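Local coordinates for protein esterase E25 (Uncultured bacterium, PDB 4Q05) that probably hydrolyses ester bonds as a dimeric esterase of the bacterial hormone-sensitive lipase family, built on the alpha/beta hydrolase fold, at residues A[232-246]-A[297-311]. Numbering follows the deposited sequence.
Sequences LGTPGADMSKTGDSY and ITGTRDLLLSATVRT
R310 grips D238 end-on, NH1 and NH2 both reaching OD2, with NH1 to OD2 at 2.8 Å. That oxygen lies in the guanidinium plane, yet the two flat groups are turned 66° apart. OD1 accepts from S240 N, closing an Asx turn, and from S240 OG as well, fixing the carboxylate at both oxygens. With alanine at D238, R310 would probably lose its charged mate and the S240 donors their acceptor. Further along, S245 and S306 bond reciprocally, N to OG each way, at the start of two helices; the S306 hydroxyl also meets E328 of the second subunit, at the dimer interface. S245 OG, tucked between its own N and carbonyl carbon (chi1 59°), also donates to L303 O. T234 OG1 meets the syn lone pair of D302 OD2 at 2.7 Å, T298 OG1 the anti side; T234 OG1 is also hydrogen-bonded to ND1 of H332, which packs against D302, consistent with the acid–histidine pair of such hydrolases. Parallel strands join through T234 N to I297 O (2.9 Å). L304 CD2 lies 3.6 Å from Y246 CE1, and A307 CB comes within 3.4 Å of P235 O. Buried polar bonds thus tie the loop after strand 229-235 to the neighbouring strand-helix unit carrying the probable acid, D302.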
loop_
_atom_site.group_PDB
_atom_site.type_symbol
_atom_site.label_atom_id
_atom_site.label_comp_id
_atom_site.label_asym_id
_atom_site.label_seq_id
_atom_site.Cartn_x
_atom_site.Cartn_y
_atom_site.Cartn_z
ATOM N N LEU A 232 -1.346 -13.562 1.563
ATOM C CA LEU A 232 -1.052 -13.318 0.154
ATOM C C LEU A 232 0.104 -12.331 0.012
ATOM O O LEU A 232 -0.090 -11.104 0.053
ATOM C CB LEU A 232 -2.279 -12.777 -0.570
ATOM C CG LEU A 232 -3.543 -13.630 -0.482
ATOM C CD1 LEU A 232 -4.676 -12.914 -1.188
ATOM C CD2 LEU A 232 -3.308 -15.003 -1.113
ATOM N N GLY A 233 1.309 -12.841 -0.131
ATOM C CA GLY A 233 2.466 -12.037 -0.350
ATOM C C GLY A 233 2.653 -11.902 -1.826
ATOM O O GLY A 233 2.588 -12.888 -2.493
ATOM N N THR A 234 2.842 -10.679 -2.288
ATOM C CA THR A 234 3.034 -10.329 -3.682
ATOM C C THR A 234 2.295 -11.294 -4.643
ATOM O O THR A 234 2.879 -11.959 -5.431
ATOM C CB THR A 234 4.529 -10.144 -4.013
ATOM O OG1 THR A 234 4.688 -9.710 -5.342
ATOM C CG2 THR A 234 5.300 -11.405 -3.799
ATOM N N PRO A 235 0.911 -11.343 -4.446
ATOM C CA PRO A 235 0.234 -12.416 -5.177
ATOM C C PRO A 235 0.188 -12.222 -6.683
ATOM O O PRO A 235 0.120 -11.120 -7.140
ATOM C CB PRO A 235 -1.165 -12.390 -4.609
ATOM C CG PRO A 235 -1.410 -11.004 -4.272
ATOM C CD PRO A 235 -0.182 -10.622 -3.621
ATOM N N GLY A 236 0.248 -13.308 -7.423
ATOM C CA GLY A 236 0.104 -13.256 -8.853
ATOM C C GLY A 236 -1.372 -13.258 -9.146
ATOM O O GLY A 236 -1.888 -14.187 -9.724
ATOM N N ALA A 237 -2.042 -12.221 -8.671
ATOM C CA ALA A 237 -3.502 -12.177 -8.693
ATOM C C ALA A 237 -4.068 -11.845 -10.077
ATOM O O ALA A 237 -5.145 -12.305 -10.447
ATOM C CB ALA A 237 -4.013 -11.178 -7.650
ATOM N N ASP A 238 -3.343 -11.033 -10.832
ATOM C CA ASP A 238 -3.708 -10.741 -12.226
ATOM C C ASP A 238 -2.481 -10.912 -13.094
ATOM O O ASP A 238 -1.560 -10.097 -13.034
ATOM C CB ASP A 238 -4.239 -9.308 -12.357
ATOM C CG ASP A 238 -4.695 -8.969 -13.769
ATOM O OD1 ASP A 238 -4.449 -9.770 -14.704
ATOM O OD2 ASP A 238 -5.298 -7.883 -13.941
ATOM N N MET A 239 -2.454 -11.977 -13.894
ATOM C CA MET A 239 -1.264 -12.261 -14.697
ATOM C C MET A 239 -1.370 -11.804 -16.149
ATOM O O MET A 239 -0.477 -12.074 -16.939
ATOM C CB MET A 239 -0.881 -13.738 -14.628
ATOM C CG MET A 239 -0.646 -14.253 -13.196
ATOM S SD MET A 239 0.425 -13.175 -12.198
ATOM C CE MET A 239 1.900 -13.070 -13.221
ATOM N N SER A 240 -2.461 -11.131 -16.509
ATOM C CA SER A 240 -2.455 -10.353 -17.738
ATOM C C SER A 240 -1.554 -9.180 -17.431
ATOM O O SER A 240 -1.245 -8.932 -16.266
ATOM C CB SER A 240 -3.860 -9.866 -18.114
ATOM O OG SER A 240 -4.352 -8.937 -17.166
ATOM N N LYS A 241 -1.129 -8.447 -18.452
ATOM C CA LYS A 241 -0.287 -7.302 -18.198
ATOM C C LYS A 241 -1.170 -6.111 -17.858
ATOM O O LYS A 241 -1.200 -5.097 -18.561
ATOM C CB LYS A 241 0.649 -7.008 -19.370
ATOM C CG LYS A 241 1.876 -6.217 -18.935
ATOM C CD LYS A 241 2.831 -5.955 -20.077
ATOM C CE LYS A 241 3.998 -5.085 -19.604
ATOM N NZ LYS A 241 4.922 -4.768 -20.730
ATOM N N THR A 242 -1.904 -6.263 -16.763
ATOM C CA THR A 242 -2.780 -5.219 -16.284
ATOM C C THR A 242 -2.334 -4.888 -14.875
ATOM O O THR A 242 -2.275 -5.770 -14.023
ATOM C CB THR A 242 -4.232 -5.700 -16.241
ATOM O OG1 THR A 242 -4.590 -6.255 -17.512
ATOM C CG2 THR A 242 -5.177 -4.546 -15.877
ATOM N N GLY A 243 -2.005 -3.622 -14.648
ATOM C CA GLY A 243 -1.523 -3.169 -13.360
ATOM C C GLY A 243 -0.416 -2.153 -13.557
ATOM O O GLY A 243 0.584 -2.441 -14.214
ATOM N N ASP A 244 -0.613 -0.954 -13.011
ATOM C CA ASP A 244 0.377 0.114 -13.087
ATOM C C ASP A 244 1.800 -0.390 -12.847
ATOM O O ASP A 244 2.724 -0.038 -13.578
ATOM C CB ASP A 244 0.057 1.198 -12.051
ATOM C CG ASP A 244 -0.872 2.280 -12.590
ATOM O OD1 ASP A 244 -1.309 2.183 -13.753
ATOM O OD2 ASP A 244 -1.163 3.234 -11.838
ATOM N N SER A 245 1.976 -1.202 -11.811
ATOM C CA SER A 245 3.322 -1.589 -11.409
ATOM C C SER A 245 4.048 -2.395 -12.484
ATOM O O SER A 245 5.273 -2.350 -12.571
ATOM C CB SER A 245 3.314 -2.335 -10.064
ATOM O OG SER A 245 2.509 -3.516 -10.101
ATOM N N TYR A 246 3.307 -3.144 -13.291
ATOM C CA TYR A 246 3.929 -3.823 -14.436
ATOM C C TYR A 246 4.664 -2.817 -15.318
ATOM O O TYR A 246 5.671 -3.135 -15.937
ATOM C CB TYR A 246 2.872 -4.534 -15.281
ATOM C CG TYR A 246 2.424 -5.877 -14.762
ATOM C CD1 TYR A 246 3.344 -6.811 -14.301
ATOM C CD2 TYR A 246 1.082 -6.223 -14.756
ATOM C CE1 TYR A 246 2.933 -8.067 -13.852
ATOM C CE2 TYR A 246 0.659 -7.470 -14.307
ATOM C CZ TYR A 246 1.598 -8.383 -13.860
ATOM O OH TYR A 246 1.192 -9.607 -13.410
ATOM N N ILE A 297 1.111 -8.411 1.529
ATOM C CA ILE A 297 2.357 -7.675 1.649
ATOM C C ILE A 297 2.995 -7.482 0.284
ATOM O O ILE A 297 2.936 -8.364 -0.585
ATOM C CB ILE A 297 3.324 -8.366 2.644
ATOM C CG1 ILE A 297 4.653 -7.609 2.716
ATOM C CG2 ILE A 297 3.584 -9.791 2.241
ATOM C CD1 ILE A 297 5.578 -8.170 3.758
ATOM N N THR A 298 3.577 -6.307 0.087
ATOM C CA THR A 298 4.244 -5.978 -1.157
ATOM C C THR A 298 5.183 -4.798 -0.838
ATOM O O THR A 298 5.484 -4.552 0.324
ATOM C CB THR A 298 3.216 -5.646 -2.271
ATOM O OG1 THR A 298 3.885 -5.302 -3.491
ATOM C CG2 THR A 298 2.307 -4.493 -1.844
ATOM N N GLY A 299 5.662 -4.084 -1.849
ATOM C CA GLY A 299 6.552 -2.968 -1.584
ATOM C C GLY A 299 6.597 -2.031 -2.763
ATOM O O GLY A 299 6.041 -2.338 -3.814
ATOM N N THR A 300 7.281 -0.899 -2.600
ATOM C CA THR A 300 7.260 0.145 -3.609
ATOM C C THR A 300 7.889 -0.282 -4.928
ATOM O O THR A 300 7.567 0.272 -5.966
ATOM C CB THR A 300 7.976 1.405 -3.102
ATOM O OG1 THR A 300 9.271 1.030 -2.631
ATOM C CG2 THR A 300 7.185 2.048 -1.954
ATOM N N ARG A 301 8.795 -1.255 -4.901
ATOM C CA ARG A 301 9.483 -1.651 -6.133
ATOM C C ARG A 301 8.941 -2.951 -6.724
ATOM O O ARG A 301 9.480 -3.481 -7.690
ATOM C CB ARG A 301 10.993 -1.771 -5.885
ATOM C CG ARG A 301 11.594 -0.485 -5.343
ATOM C CD ARG A 301 13.120 -0.492 -5.364
ATOM N NE ARG A 301 13.618 0.772 -4.827
ATOM C CZ ARG A 301 14.845 1.240 -5.021
ATOM N NH1 ARG A 301 15.718 0.543 -5.737
ATOM N NH2 ARG A 301 15.199 2.408 -4.487
ATOM N N ASP A 302 7.864 -3.457 -6.146
ATOM C CA ASP A 302 7.313 -4.738 -6.571
ATOM C C ASP A 302 6.610 -4.595 -7.913
ATOM O O ASP A 302 5.734 -3.735 -8.066
ATOM C CB ASP A 302 6.305 -5.197 -5.529
ATOM C CG ASP A 302 5.948 -6.676 -5.638
ATOM O OD1 ASP A 302 6.201 -7.317 -6.688
ATOM O OD2 ASP A 302 5.393 -7.186 -4.646
ATOM N N LEU A 303 6.981 -5.440 -8.873
ATOM C CA LEU A 303 6.289 -5.494 -10.156
ATOM C C LEU A 303 4.832 -5.886 -9.943
ATOM O O LEU A 303 3.974 -5.548 -10.761
ATOM C CB LEU A 303 6.949 -6.511 -11.097
ATOM C CG LEU A 303 6.659 -6.334 -12.587
ATOM C CD1 LEU A 303 7.462 -5.151 -13.120
ATOM C CD2 LEU A 303 6.979 -7.615 -13.393
ATOM N N LEU A 304 4.560 -6.600 -8.848
ATOM C CA LEU A 304 3.192 -7.026 -8.524
ATOM C C LEU A 304 2.539 -6.164 -7.439
ATOM O O LEU A 304 1.532 -6.560 -6.835
ATOM C CB LEU A 304 3.145 -8.494 -8.091
ATOM C CG LEU A 304 3.724 -9.485 -9.113
ATOM C CD1 LEU A 304 3.489 -10.918 -8.645
ATOM C CD2 LEU A 304 3.076 -9.260 -10.465
ATOM N N LEU A 305 3.104 -4.993 -7.195
ATOM C CA LEU A 305 2.469 -4.039 -6.286
ATOM C C LEU A 305 0.987 -3.841 -6.647
ATOM O O LEU A 305 0.119 -3.924 -5.782
ATOM C CB LEU A 305 3.213 -2.704 -6.321
ATOM C CG LEU A 305 2.522 -1.519 -5.647
ATOM C CD1 LEU A 305 2.296 -1.790 -4.159
ATOM C CD2 LEU A 305 3.326 -0.224 -5.860
ATOM N N SER A 306 0.704 -3.588 -7.927
ATOM C CA SER A 306 -0.668 -3.365 -8.384
ATOM C C SER A 306 -1.530 -4.602 -8.141
ATOM O O SER A 306 -2.662 -4.502 -7.649
ATOM C CB SER A 306 -0.697 -2.982 -9.880
ATOM O OG SER A 306 -0.214 -1.668 -10.083
ATOM N N ALA A 307 -1.008 -5.775 -8.486
ATOM C CA ALA A 307 -1.768 -7.010 -8.275
ATOM C C ALA A 307 -2.159 -7.113 -6.809
ATOM O O ALA A 307 -3.262 -7.560 -6.461
ATOM C CB ALA A 307 -0.941 -8.247 -8.693
ATOM N N THR A 308 -1.246 -6.682 -5.944
ATOM C CA THR A 308 -1.450 -6.825 -4.515
ATOM C C THR A 308 -2.509 -5.859 -3.989
ATOM O O THR A 308 -3.457 -6.260 -3.302
ATOM C CB THR A 308 -0.133 -6.606 -3.742
ATOM O OG1 THR A 308 0.859 -7.511 -4.256
ATOM C CG2 THR A 308 -0.353 -6.856 -2.229
ATOM N N VAL A 309 -2.342 -4.589 -4.310
ATOM C CA VAL A 309 -3.216 -3.571 -3.745
ATOM C C VAL A 309 -4.592 -3.642 -4.400
ATOM O O VAL A 309 -5.598 -3.327 -3.771
ATOM C CB VAL A 309 -2.618 -2.148 -3.842
ATOM C CG1 VAL A 309 -1.247 -2.106 -3.155
ATOM C CG2 VAL A 309 -2.522 -1.670 -5.283
ATOM N N ARG A 310 -4.627 -4.074 -5.657
ATOM C CA ARG A 310 -5.899 -4.307 -6.339
ATOM C C ARG A 310 -6.625 -5.425 -5.631
ATOM O O ARG A 310 -7.833 -5.367 -5.449
ATOM C CB ARG A 310 -5.698 -4.651 -7.812
ATOM C CG ARG A 310 -5.323 -3.449 -8.679
ATOM C CD ARG A 310 -4.933 -3.901 -10.071
ATOM N NE ARG A 310 -6.055 -4.548 -10.744
ATOM C CZ ARG A 310 -5.943 -5.370 -11.781
ATOM N NH1 ARG A 310 -4.749 -5.674 -12.272
ATOM N NH2 ARG A 310 -7.027 -5.908 -12.314
ATOM N N THR A 311 -5.890 -6.442 -5.200
ATOM C CA THR A 311 -6.529 -7.548 -4.497
ATOM C C THR A 311 -7.006 -7.106 -3.112
ATOM O O THR A 311 -8.110 -7.435 -2.696
ATOM C CB THR A 311 -5.600 -8.769 -4.366
ATOM O OG1 THR A 311 -5.275 -9.275 -5.672
ATOM C CG2 THR A 311 -6.284 -9.852 -3.555
#